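Long-range contacts in 2-C-methyl-D-erythritol 4-phosphate cytidylyltransferase (Neisseria gonorrhoeae, PDB 1VGW), which probably catalyses the formation of 4-diphosphocytidyl-2-C-methyl-D-erythritol from CTP and 2-C-methyl-D-erythritol 4-phosphate, a step of isoprenoid biosynthesis: residues Ile43-His47 with Leu117-Ala123; Leu52-Ser58 with Val74-Gly80; Val92-Leu96 with Ala174-His178; Pro169-Gln173 with Asp191-Val196. All coordinates share one frame; numbering follows the deposited sequence.

Contact 1 of 4, residues Ile43-His47 with Leu117-Ala123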
loop_
_atom_site.group_PDB
_atom_site.type_symbol
_atom_site.label_atom_id
_atom_site.label_comp_id
_atom_site.label_asym_id
_atom_site.label_seq_id
_atom_site.Cartn_x
_atom_site.Cartn_y
_atom_site.Cartn_z
ATOM N N ILE B 43 -22.112 3.953 -1.550
ATOM C CA ILE B 43 -21.766 2.760 -0.767
ATOM C C ILE B 43 -22.523 2.699 0.549
ATOM O O ILE B 43 -22.936 1.626 0.974
ATOM C CB ILE B 43 -20.245 2.734 -0.524
ATOM C CG1 ILE B 43 -19.527 2.607 -1.907
ATOM C CG2 ILE B 43 -19.829 1.595 0.375
ATOM C CD1 ILE B 43 -18.022 2.980 -1.748
ATOM N N PHE B 44 -22.720 3.811 1.248
ATOM C CA PHE B 44 -23.416 3.831 2.517
ATOM C C PHE B 44 -24.936 3.813 2.381
ATOM O O PHE B 44 -25.628 3.046 3.078
ATOM C CB PHE B 44 -22.986 5.065 3.344
ATOM C CG PHE B 44 -21.528 5.005 3.737
ATOM C CD1 PHE B 44 -21.094 4.326 4.847
ATOM C CD2 PHE B 44 -20.573 5.650 2.944
ATOM C CE1 PHE B 44 -19.751 4.243 5.160
ATOM C CE2 PHE B 44 -19.239 5.592 3.263
ATOM C CZ PHE B 44 -18.813 4.905 4.378
ATOM N N GLU B 45 -25.483 4.629 1.463
ATOM C CA GLU B 45 -26.910 4.674 1.226
ATOM C C GLU B 45 -27.485 3.336 0.814
ATOM O O GLU B 45 -28.637 3.049 1.197
ATOM C CB GLU B 45 -27.312 5.781 0.270
ATOM C CG GLU B 45 -27.050 7.170 0.916
ATOM C CD GLU B 45 -28.281 7.603 1.703
ATOM O OE1 GLU B 45 -28.168 7.952 2.894
ATOM O OE2 GLU B 45 -29.380 7.595 1.097
ATOM N N ARG B 46 -26.708 2.449 0.202
ATOM C CA ARG B 46 -27.220 1.135 -0.149
ATOM C C ARG B 46 -26.941 0.067 0.885
ATOM O O ARG B 46 -27.260 -1.124 0.674
ATOM C CB ARG B 46 -26.663 0.699 -1.516
ATOM C CG ARG B 46 -25.428 -0.161 -1.482
ATOM C CD ARG B 46 -25.149 -0.803 -2.861
ATOM N NE ARG B 46 -24.229 0.042 -3.626
ATOM C CZ ARG B 46 -24.491 1.242 -4.111
ATOM N NH1 ARG B 46 -25.688 1.813 -3.946
ATOM N NH2 ARG B 46 -23.549 1.930 -4.739
ATOM N N HIS B 47 -26.273 0.387 1.973
ATOM C CA HIS B 47 -25.913 -0.602 2.986
ATOM C C HIS B 47 -26.961 -0.668 4.073
ATOM O O HIS B 47 -27.221 0.314 4.784
ATOM C CB HIS B 47 -24.539 -0.237 3.576
ATOM C CG HIS B 47 -23.860 -1.433 4.163
ATOM N ND1 HIS B 47 -22.891 -2.132 3.466
ATOM C CD2 HIS B 47 -24.030 -2.062 5.338
ATOM C CE1 HIS B 47 -22.496 -3.164 4.197
ATOM N NE2 HIS B 47 -23.173 -3.141 5.341
ATOM N N LEU B 117 -14.384 1.405 -1.204
ATOM C CA LEU B 117 -14.533 0.601 0.003
ATOM C C LEU B 117 -15.502 -0.549 -0.237
ATOM O O LEU B 117 -16.697 -0.300 -0.410
ATOM C CB LEU B 117 -15.130 1.532 1.095
ATOM C CG LEU B 117 -15.702 0.794 2.327
ATOM C CD1 LEU B 117 -14.568 0.197 3.135
ATOM C CD2 LEU B 117 -16.633 1.675 3.132
ATOM N N PRO B 118 -15.044 -1.784 -0.242
ATOM C CA PRO B 118 -15.891 -2.923 -0.455
ATOM C C PRO B 118 -17.000 -3.049 0.577
ATOM O O PRO B 118 -16.808 -3.219 1.790
ATOM C CB PRO B 118 -14.988 -4.140 -0.307
ATOM C CG PRO B 118 -13.668 -3.656 0.062
ATOM C CD PRO B 118 -13.631 -2.165 -0.055
ATOM N N SER B 119 -18.220 -3.258 0.075
ATOM C CA SER B 119 -19.368 -3.484 0.933
ATOM C C SER B 119 -19.124 -4.543 1.995
ATOM O O SER B 119 -19.562 -4.447 3.136
ATOM C CB SER B 119 -20.543 -3.950 0.034
ATOM O OG SER B 119 -21.717 -3.813 0.809
ATOM N N GLU B 120 -18.421 -5.616 1.651
ATOM C CA GLU B 120 -18.108 -6.666 2.601
ATOM C C GLU B 120 -17.238 -6.157 3.755
ATOM O O GLU B 120 -17.377 -6.605 4.905
ATOM C CB GLU B 120 -17.384 -7.808 1.861
ATOM C CG GLU B 120 -17.690 -9.177 2.422
ATOM C CD GLU B 120 -17.167 -10.335 1.595
ATOM O OE1 GLU B 120 -16.952 -11.442 2.175
ATOM O OE2 GLU B 120 -16.987 -10.189 0.359
ATOM N N ALA B 121 -16.353 -5.204 3.441
ATOM C CA ALA B 121 -15.439 -4.632 4.421
ATOM C C ALA B 121 -16.202 -3.778 5.440
ATOM O O ALA B 121 -15.887 -3.733 6.618
ATOM C CB ALA B 121 -14.345 -3.814 3.746
ATOM N N LEU B 122 -17.234 -3.095 4.946
ATOM C CA LEU B 122 -18.083 -2.253 5.779
ATOM C C LEU B 122 -18.852 -3.123 6.779
ATOM O O LEU B 122 -18.869 -2.787 7.979
ATOM C CB LEU B 122 -19.012 -1.418 4.936
ATOM C CG LEU B 122 -19.955 -0.427 5.556
ATOM C CD1 LEU B 122 -19.262 0.596 6.434
ATOM C CD2 LEU B 122 -20.800 0.299 4.513
ATOM N N ALA B 123 -19.407 -4.235 6.303
ATOM C CA ALA B 123 -20.131 -5.180 7.111
ATOM C C ALA B 123 -19.274 -5.715 8.257
ATOM O O ALA B 123 -19.723 -5.686 9.420
ATOM C CB ALA B 123 -20.673 -6.336 6.276
HETATM O O HOH W 1 -22.618 -0.756 0.899
#

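Contact 2 of 4, residues Leu52-Ser58 with Val74-Gly80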
loop_
_atom_site.group_PDB
_atom_site.type_symbol
_atom_site.label_atom_id
_atom_site.label_comp_id
_atom_site.label_asym_id
_atom_site.label_seq_id
_atom_site.Cartn_x
_atom_site.Cartn_y
_atom_site.Cartn_z
ATOM N N LEU B 52 -28.059 6.432 8.722
ATOM C CA LEU B 52 -28.009 7.811 8.304
ATOM C C LEU B 52 -26.592 8.107 7.758
ATOM O O LEU B 52 -25.631 7.392 8.107
ATOM C CB LEU B 52 -28.306 8.733 9.493
ATOM C CG LEU B 52 -28.326 10.231 9.274
ATOM C CD1 LEU B 52 -29.648 10.702 8.659
ATOM C CD2 LEU B 52 -28.081 11.027 10.540
ATOM N N THR B 53 -26.526 9.112 6.896
ATOM C CA THR B 53 -25.267 9.546 6.289
ATOM C C THR B 53 -25.224 11.064 6.272
ATOM O O THR B 53 -26.213 11.741 5.967
ATOM C CB THR B 53 -25.100 8.962 4.886
ATOM O OG1 THR B 53 -25.078 7.535 4.981
ATOM C CG2 THR B 53 -23.882 9.467 4.163
ATOM N N VAL B 54 -24.127 11.627 6.773
ATOM C CA VAL B 54 -23.949 13.068 6.806
ATOM C C VAL B 54 -22.606 13.438 6.123
ATOM O O VAL B 54 -21.677 12.644 6.247
ATOM C CB VAL B 54 -23.907 13.620 8.233
ATOM C CG1 VAL B 54 -23.906 15.136 8.260
ATOM C CG2 VAL B 54 -25.125 13.108 9.044
ATOM N N VAL B 55 -22.595 14.536 5.395
ATOM C CA VAL B 55 -21.431 15.054 4.687
ATOM C C VAL B 55 -21.219 16.492 5.169
ATOM O O VAL B 55 -22.246 17.180 5.215
ATOM C CB VAL B 55 -21.620 15.161 3.153
ATOM C CG1 VAL B 55 -20.262 15.577 2.534
ATOM C CG2 VAL B 55 -22.064 13.847 2.543
ATOM N N VAL B 56 -20.038 16.844 5.619
ATOM C CA VAL B 56 -19.830 18.219 6.083
ATOM C C VAL B 56 -18.916 18.956 5.085
ATOM O O VAL B 56 -17.784 18.518 4.835
ATOM C CB VAL B 56 -19.190 18.291 7.469
ATOM C CG1 VAL B 56 -18.942 19.744 7.841
ATOM C CG2 VAL B 56 -20.051 17.615 8.533
ATOM N N VAL B 57 -19.439 19.999 4.448
ATOM C CA VAL B 57 -18.640 20.767 3.508
ATOM C C VAL B 57 -18.394 22.194 4.001
ATOM O O VAL B 57 -19.018 22.653 4.954
ATOM C CB VAL B 57 -19.323 20.923 2.137
ATOM C CG1 VAL B 57 -19.465 19.612 1.413
ATOM C CG2 VAL B 57 -20.651 21.662 2.362
ATOM N N SER B 58 -17.590 22.911 3.209
ATOM C CA SER B 58 -17.300 24.325 3.539
ATOM C C SER B 58 -18.506 25.149 3.112
ATOM O O SER B 58 -19.229 24.738 2.201
ATOM C CB SER B 58 -16.054 24.774 2.788
ATOM O OG SER B 58 -16.378 25.487 1.601
ATOM N N VAL B 74 -29.569 12.050 2.431
ATOM C CA VAL B 74 -28.272 12.423 3.005
ATOM C C VAL B 74 -28.314 13.839 3.539
ATOM O O VAL B 74 -28.954 14.734 2.997
ATOM C CB VAL B 74 -27.191 12.299 1.909
ATOM C CG1 VAL B 74 -25.882 12.946 2.312
ATOM C CG2 VAL B 74 -27.011 10.860 1.528
ATOM N N ARG B 75 -27.623 14.093 4.666
ATOM C CA ARG B 75 -27.657 15.463 5.207
ATOM C C ARG B 75 -26.397 16.218 4.847
ATOM O O ARG B 75 -25.300 15.788 5.214
ATOM C CB ARG B 75 -27.846 15.394 6.718
ATOM C CG ARG B 75 -29.069 14.507 7.071
ATOM C CD ARG B 75 -29.905 15.310 8.080
ATOM N NE ARG B 75 -30.958 14.437 8.643
ATOM C CZ ARG B 75 -31.986 14.985 9.282
ATOM N NH1 ARG B 75 -32.028 16.295 9.421
ATOM N NH2 ARG B 75 -32.929 14.220 9.793
ATOM N N VAL B 76 -26.547 17.346 4.142
ATOM C CA VAL B 76 -25.385 18.111 3.723
ATOM C C VAL B 76 -25.244 19.314 4.627
ATOM O O VAL B 76 -25.974 20.290 4.444
ATOM C CB VAL B 76 -25.508 18.501 2.230
ATOM C CG1 VAL B 76 -24.503 19.581 1.850
ATOM C CG2 VAL B 76 -25.290 17.288 1.324
ATOM N N TRP B 77 -24.319 19.280 5.588
ATOM C CA TRP B 77 -24.161 20.424 6.501
ATOM C C TRP B 77 -23.036 21.348 6.065
ATOM O O TRP B 77 -21.972 20.898 5.610
ATOM C CB TRP B 77 -23.882 19.920 7.933
ATOM C CG TRP B 77 -25.054 19.236 8.582
ATOM C CD1 TRP B 77 -26.371 19.282 8.174
ATOM C CD2 TRP B 77 -25.016 18.455 9.784
ATOM N NE1 TRP B 77 -27.133 18.556 9.042
ATOM C CE2 TRP B 77 -26.342 18.041 10.046
ATOM C CE3 TRP B 77 -24.007 18.087 10.673
ATOM C CZ2 TRP B 77 -26.683 17.233 11.135
ATOM C CZ3 TRP B 77 -24.342 17.269 11.749
ATOM C CH2 TRP B 77 -25.667 16.858 11.979
ATOM N N LYS B 78 -23.199 22.650 6.272
ATOM C CA LYS B 78 -22.155 23.578 5.806
ATOM C C LYS B 78 -21.403 24.240 6.931
ATOM O O LYS B 78 -21.311 25.462 7.033
ATOM C CB LYS B 78 -22.750 24.619 4.837
ATOM C CG LYS B 78 -23.372 23.964 3.602
ATOM C CD LYS B 78 -23.903 24.996 2.638
ATOM C CE LYS B 78 -24.529 24.338 1.417
ATOM N NZ LYS B 78 -25.249 25.342 0.592
ATOM N N ASN B 79 -20.817 23.424 7.805
ATOM C CA ASN B 79 -20.061 23.954 8.922
ATOM C C ASN B 79 -18.698 23.268 8.980
ATOM O O ASN B 79 -18.239 22.861 10.038
ATOM C CB ASN B 79 -20.792 23.825 10.252
ATOM C CG ASN B 79 -21.181 22.377 10.524
ATOM O OD1 ASN B 79 -22.030 21.857 9.814
ATOM N ND2 ASN B 79 -20.554 21.741 11.492
ATOM N N GLY B 80 -18.087 23.210 7.804
ATOM C CA GLY B 80 -16.746 22.668 7.665
ATOM C C GLY B 80 -15.779 23.575 8.455
ATOM O O GLY B 80 -16.136 24.703 8.779
#

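Contact 3 of 4, residues Val92-Leu96 with Ala174-His178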
loop_
_atom_site.group_PDB
_atom_site.type_symbol
_atom_site.label_atom_id
_atom_site.label_comp_id
_atom_site.label_asym_id
_atom_site.label_seq_id
_atom_site.Cartn_x
_atom_site.Cartn_y
_atom_site.Cartn_z
ATOM N N VAL B 92 -19.501 15.860 14.562
ATOM C CA VAL B 92 -19.831 15.071 15.760
ATOM C C VAL B 92 -20.576 15.931 16.776
ATOM O O VAL B 92 -21.628 15.490 17.263
ATOM C CB VAL B 92 -18.579 14.469 16.414
ATOM C CG1 VAL B 92 -18.939 13.731 17.716
ATOM C CG2 VAL B 92 -17.842 13.527 15.472
ATOM N N ALA B 93 -20.138 17.148 17.067
ATOM C CA ALA B 93 -20.840 17.999 18.025
ATOM C C ALA B 93 -22.267 18.290 17.600
ATOM O O ALA B 93 -23.221 18.303 18.396
ATOM C CB ALA B 93 -20.127 19.325 18.239
ATOM N N LYS B 94 -22.426 18.669 16.327
ATOM C CA LYS B 94 -23.754 18.957 15.799
ATOM C C LYS B 94 -24.619 17.714 15.793
ATOM O O LYS B 94 -25.799 17.828 16.158
ATOM C CB LYS B 94 -23.642 19.658 14.443
ATOM C CG LYS B 94 -24.934 20.060 13.802
ATOM C CD LYS B 94 -24.831 21.233 12.827
ATOM C CE LYS B 94 -26.029 21.170 11.869
ATOM N NZ LYS B 94 -26.338 22.464 11.222
ATOM N N LEU B 95 -24.109 16.508 15.544
ATOM C CA LEU B 95 -24.970 15.307 15.591
ATOM C C LEU B 95 -25.586 15.105 16.992
ATOM O O LEU B 95 -26.695 14.555 17.147
ATOM C CB LEU B 95 -24.214 14.069 15.140
ATOM C CG LEU B 95 -24.076 13.734 13.673
ATOM C CD1 LEU B 95 -22.936 12.737 13.404
ATOM C CD2 LEU B 95 -25.345 13.127 13.077
ATOM N N LEU B 96 -24.832 15.403 18.046
ATOM C CA LEU B 96 -25.259 15.268 19.419
ATOM C C LEU B 96 -26.187 16.437 19.791
ATOM O O LEU B 96 -27.333 16.263 20.168
ATOM C CB LEU B 96 -24.077 15.305 20.354
ATOM C CG LEU B 96 -23.353 14.120 20.901
ATOM C CD1 LEU B 96 -24.030 12.786 20.826
ATOM C CD2 LEU B 96 -21.912 14.062 20.456
ATOM N N ALA B 174 -20.426 8.050 19.715
ATOM C CA ALA B 174 -20.462 9.512 19.635
ATOM C C ALA B 174 -19.928 10.198 20.835
ATOM O O ALA B 174 -19.148 11.167 20.730
ATOM C CB ALA B 174 -21.911 9.905 19.307
ATOM N N GLY B 175 -20.305 9.757 22.064
ATOM C CA GLY B 175 -19.813 10.394 23.287
ATOM C C GLY B 175 -18.332 10.135 23.517
ATOM O O GLY B 175 -17.603 11.094 23.878
ATOM N N LEU B 176 -17.812 8.947 23.285
ATOM C CA LEU B 176 -16.373 8.688 23.385
ATOM C C LEU B 176 -15.555 9.507 22.375
ATOM O O LEU B 176 -14.494 10.079 22.694
ATOM C CB LEU B 176 -16.132 7.184 23.113
ATOM C CG LEU B 176 -14.688 6.733 23.070
ATOM C CD1 LEU B 176 -13.966 6.986 24.391
ATOM C CD2 LEU B 176 -14.602 5.242 22.707
ATOM N N LEU B 177 -16.049 9.624 21.123
ATOM C CA LEU B 177 -15.376 10.427 20.067
ATOM C C LEU B 177 -15.440 11.903 20.388
ATOM O O LEU B 177 -14.443 12.652 20.374
ATOM C CB LEU B 177 -16.068 10.131 18.716
ATOM C CG LEU B 177 -15.387 10.569 17.423
ATOM C CD1 LEU B 177 -13.935 10.107 17.345
ATOM C CD2 LEU B 177 -16.161 10.023 16.199
ATOM N N HIS B 178 -16.615 12.437 20.743
ATOM C CA HIS B 178 -16.667 13.859 21.149
ATOM C C HIS B 178 -15.663 14.136 22.280
ATOM O O HIS B 178 -14.915 15.119 22.326
ATOM C CB HIS B 178 -18.074 14.156 21.638
ATOM C CG HIS B 178 -18.338 15.558 22.016
ATOM N ND1 HIS B 178 -18.228 16.617 21.149
ATOM C CD2 HIS B 178 -18.759 16.095 23.213
ATOM C CE1 HIS B 178 -18.536 17.740 21.773
ATOM N NE2 HIS B 178 -18.847 17.471 23.022
#

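Contact 4 of 4, residues Pro169-Gln173 with Asp191-Val196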
loop_
_atom_site.group_PDB
_atom_site.type_symbol
_atom_site.label_atom_id
_atom_site.label_comp_id
_atom_site.label_asym_id
_atom_site.label_seq_id
_atom_site.Cartn_x
_atom_site.Cartn_y
_atom_site.Cartn_z
ATOM N N PRO B 169 -13.462 3.382 7.111
ATOM C CA PRO B 169 -13.916 4.199 8.203
ATOM C C PRO B 169 -13.344 3.802 9.537
ATOM O O PRO B 169 -12.748 2.715 9.649
ATOM C CB PRO B 169 -15.451 3.991 8.206
ATOM C CG PRO B 169 -15.764 3.275 6.932
ATOM C CD PRO B 169 -14.536 2.409 6.689
ATOM N N GLN B 170 -13.341 4.715 10.475
ATOM C CA GLN B 170 -12.918 4.532 11.874
ATOM C C GLN B 170 -14.217 4.721 12.707
ATOM O O GLN B 170 -14.787 5.813 12.632
ATOM C CB GLN B 170 -11.875 5.599 12.284
ATOM C CG GLN B 170 -10.668 5.495 11.317
ATOM C CD GLN B 170 -9.333 5.904 11.863
ATOM O OE1 GLN B 170 -9.139 6.684 12.785
ATOM N NE2 GLN B 170 -8.238 5.413 11.221
ATOM N N LEU B 171 -14.624 3.671 13.390
ATOM C CA LEU B 171 -15.911 3.643 14.111
ATOM C C LEU B 171 -15.843 3.784 15.604
ATOM O O LEU B 171 -15.326 2.872 16.284
ATOM C CB LEU B 171 -16.615 2.374 13.670
ATOM C CG LEU B 171 -17.556 1.508 14.411
ATOM C CD1 LEU B 171 -18.082 1.973 15.755
ATOM C CD2 LEU B 171 -18.692 1.023 13.531
ATOM N N PHE B 172 -16.395 4.866 16.164
ATOM C CA PHE B 172 -16.469 5.103 17.585
ATOM C C PHE B 172 -17.836 5.622 18.064
ATOM O O PHE B 172 -18.593 6.250 17.304
ATOM C CB PHE B 172 -15.373 6.125 18.025
ATOM C CG PHE B 172 -13.993 5.600 17.726
ATOM C CD1 PHE B 172 -13.267 6.150 16.654
ATOM C CD2 PHE B 172 -13.464 4.506 18.387
ATOM C CE1 PHE B 172 -12.037 5.590 16.336
ATOM C CE2 PHE B 172 -12.230 3.973 18.097
ATOM C CZ PHE B 172 -11.507 4.545 17.018
ATOM N N GLN B 173 -18.154 5.364 19.330
ATOM C CA GLN B 173 -19.359 5.864 19.989
ATOM C C GLN B 173 -19.306 7.401 19.931
ATOM O O GLN B 173 -18.227 7.955 20.207
ATOM C CB GLN B 173 -19.367 5.467 21.500
ATOM C CG GLN B 173 -19.720 4.008 21.766
ATOM C CD GLN B 173 -19.692 3.726 23.273
ATOM O OE1 GLN B 173 -20.610 4.137 24.002
ATOM N NE2 GLN B 173 -18.583 3.147 23.727
ATOM N N ASP B 191 -4.957 10.309 13.244
ATOM C CA ASP B 191 -6.287 9.826 12.923
ATOM C C ASP B 191 -7.235 9.800 14.147
ATOM O O ASP B 191 -6.818 10.217 15.238
ATOM C CB ASP B 191 -6.237 8.455 12.254
ATOM C CG ASP B 191 -5.671 7.333 13.040
ATOM O OD1 ASP B 191 -5.527 6.163 12.602
ATOM O OD2 ASP B 191 -5.278 7.524 14.197
ATOM N N GLU B 192 -8.520 9.418 13.945
ATOM C CA GLU B 192 -9.445 9.411 15.083
ATOM C C GLU B 192 -8.999 8.382 16.141
ATOM O O GLU B 192 -9.040 8.752 17.320
ATOM C CB GLU B 192 -10.912 9.233 14.756
ATOM C CG GLU B 192 -11.598 10.369 14.025
ATOM C CD GLU B 192 -11.088 10.555 12.583
ATOM O OE1 GLU B 192 -11.110 11.697 12.073
ATOM O OE2 GLU B 192 -10.655 9.592 11.911
ATOM N N ALA B 193 -8.565 7.211 15.774
ATOM C CA ALA B 193 -8.081 6.216 16.691
ATOM C C ALA B 193 -7.021 6.754 17.627
ATOM O O ALA B 193 -7.068 6.547 18.842
ATOM C CB ALA B 193 -7.596 4.967 15.976
ATOM N N SER B 194 -6.039 7.514 17.133
ATOM C CA SER B 194 -4.976 8.012 17.991
ATOM C C SER B 194 -5.490 8.966 19.050
ATOM O O SER B 194 -4.820 9.146 20.073
ATOM C CB SER B 194 -3.811 8.601 17.175
ATOM O OG SER B 194 -4.060 9.949 16.824
ATOM N N ALA B 195 -6.573 9.691 18.834
ATOM C CA ALA B 195 -7.155 10.517 19.903
ATOM C C ALA B 195 -7.928 9.608 20.895
ATOM O O ALA B 195 -7.941 9.878 22.094
ATOM C CB ALA B 195 -8.103 11.577 19.432
ATOM N N VAL B 196 -8.514 8.526 20.428
ATOM C CA VAL B 196 -9.179 7.608 21.355
ATOM C C VAL B 196 -8.132 6.924 22.231
ATOM O O VAL B 196 -8.307 6.888 23.448
ATOM C CB VAL B 196 -10.128 6.646 20.651
ATOM C CG1 VAL B 196 -10.564 5.485 21.545
ATOM C CG2 VAL B 196 -11.430 7.396 20.251
#

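Contact 1 of 4, residues Ile43-His47 with Leu117-Ala123
The imidazole of H47 carries methyl CD2 of L122 over one face, while a water lies at its edge, in the ring plane beside ND1. CD2 stands 3.7 Å from the centroid of the H47 ring and 25° off its normal, a CH-pi contact displaced toward the rim on the ND1 side. In this GT-A-like alpha/beta fold, the contact joins the C-terminal end of helix 36-45 to the first turn of helix 119-129, two helices packed against the central sheet. The phenyl ring of F44 is met by two leucines: CZ of F44 lies 4.1 Å from CD2 of L117, and CE1 of F44 lies 3.9 Å from CD1 of L122. CD2 of L122, besides covering the H47 face, also lies near F44, a double task suited to a branched side chain. I43 adds its CG2, which comes 3.7 Å from the carbonyl O of L117. With CG anti to the backbone N (chi1 -156°), H47 brings its imidazole alongside the first turn of helix 119-129, one face against L122. F44 is also set edge-to-face against H110, and L117 packs on L138 of strand 136-141, so the apolar side of the contact runs into the core. On its polar side, the water bonds to ND1 of H47 at 2.9 Å and to OG of S119 at 3.2 Å.

Contact 2 of 4, residues Leu52-Ser58 with Val74-Gly80
Strands 52-56 and 75-77 run parallel, 23° apart, and V55 bonds to both R75 and W77 in the alternating pattern of a parallel pair. Together with helix 63-70 they make a beta-alpha-beta crossover of the Rossmann-like sheet. The bond from N of V55 to O of R75 is 3.0 Å and nearly straight at 170°. Beyond the strands, N of G80 gives a weak bond to O of V57; the turn comes so close here that a residue without a side chain suits the place.

On the face that holds V54, V56 and W77, methyl CG1 of V54 lies over the indole, 3.9 Å from the centroid of its six-membered ring. CG1 is anti to the backbone N of V54 (chi1 -172°), which carries it toward the neighbouring strand. K94 makes a cation-pi interaction with the same indole. On the other face, CG2 of V55 meets CG1 of V74 at 3.9 Å. CG2 of V57 rests 3.8 Å from CG of K78, whose extended chain runs on to a salt bridge with D65. Backbone bonds thus set the register, while beta-branched valines, which favour extended backbone, supply apolar cover on both faces.

Contact 3 of 4, residues Val92-Leu96 with Ala174-His178
V92 holds CG1 anti to its backbone N (chi1 176°) and H178 holds CG in the same relation (chi1 -177°), and in this pose CG1 of V92 comes 4.0 Å from CB of H178. The contact is a helix-helix packing on one side of the central sheet of the alpha/beta fold: the segments 92-96 and 174-178, on helices 84-98 and 174-180, cross at -139° with axes 10.1 Å apart at closest approach. No hydrogen bond links the two segments, and the joint relies on apolar groups. V92 works with both branches. While CG1 lies against O of A174 and N of H178, which bond to each other within their helix, CG2 turns to L177, meeting its CD2 at 4.0 Å, and the two side chains cross at about a right angle. One turn further along, L96 also splits its methyls, putting CD1 on A174 and CD2 on CB of H178. A174, with just a methyl, lets CD2 of L96 come near its backbone O. On the sheet side, L177 and A174 both rest on I107 of strand 106-109, and V92 on L10 of strand 7-12. H178, by contrast, is an exposed residue whose polar ring can face solvent while its CB covers apolar neighbours. At this outer rim, CE1 of the H178 imidazole lies 4.2 Å from CB of A93, whereas deeper in, CD1 of L96 touches CB of A174 at 3.9 Å.

Contact 4 of 4, residues Pro169-Gln173 with Asp191-Val196
The carboxamide of Q170 bonds at both ends to the start of helix 192-197. Its OE1 accepts from the backbone N of A193 at 3.1 Å, the donor tilted 30° from the carbonyl plane, thereby satisfying an N-H of the first helical turn. Its NE2 donates to OD1 of D191, also 3.1 Å away, in the amide plane of Q170 but from above the carboxylate plane. A second NE2 bond, to the backbone O of Q167, helps fix the rotation of the amide, and glutamine suits a place that needs donor and acceptor side by side. D191 is the N-cap residue: OD2 accepts from N of S194 at 3.0 Å, and OG of S194 returns a bond to O of D191. Placing CG between the backbone N and carbonyl carbon (chi1 62°) turns the carboxylate of D191 back over the helix end. OD2 also forms a salt bridge with K147 of the second subunit, while OE1 of E192 pairs with R84; these cations would be expected to favour ionised acids. Beside this network, CG2 of V196 sits over the centre of the F172 ring, 3.9 Å from its centroid, and CZ of F172 meets CA of A193. Strand 169-173 runs antiparallel to both strand 106-109 and strand 136-141, while helix 192-197 covers F172, with L177 of helix 174-180 packed alongside.

From the N terminus, helix 36-45 leads directly into strand 52-56, which contact 2 joins to strand 75-77, closing a short loop. That loop is nested inside the longer one closed by contact 1 when the chain reaches helix 119-129. Helix 84-98 follows strand 75-77 and departs before contact 1 is complete; its partner, helix 174-180, comes much later, and contacts 1 and 3 therefore cross. Contact 4 starts on strand 169-173 and ends on helix 192-197, straddling helix 174-180, and so crosses contact 3. Contact 2 thus pairs strands within the central sheet, contacts 1 and 3 join helices packed on it, and contact 4 sets helix 192-197 on strand 169-173; F44 meets P169 between contacts 1 and 4.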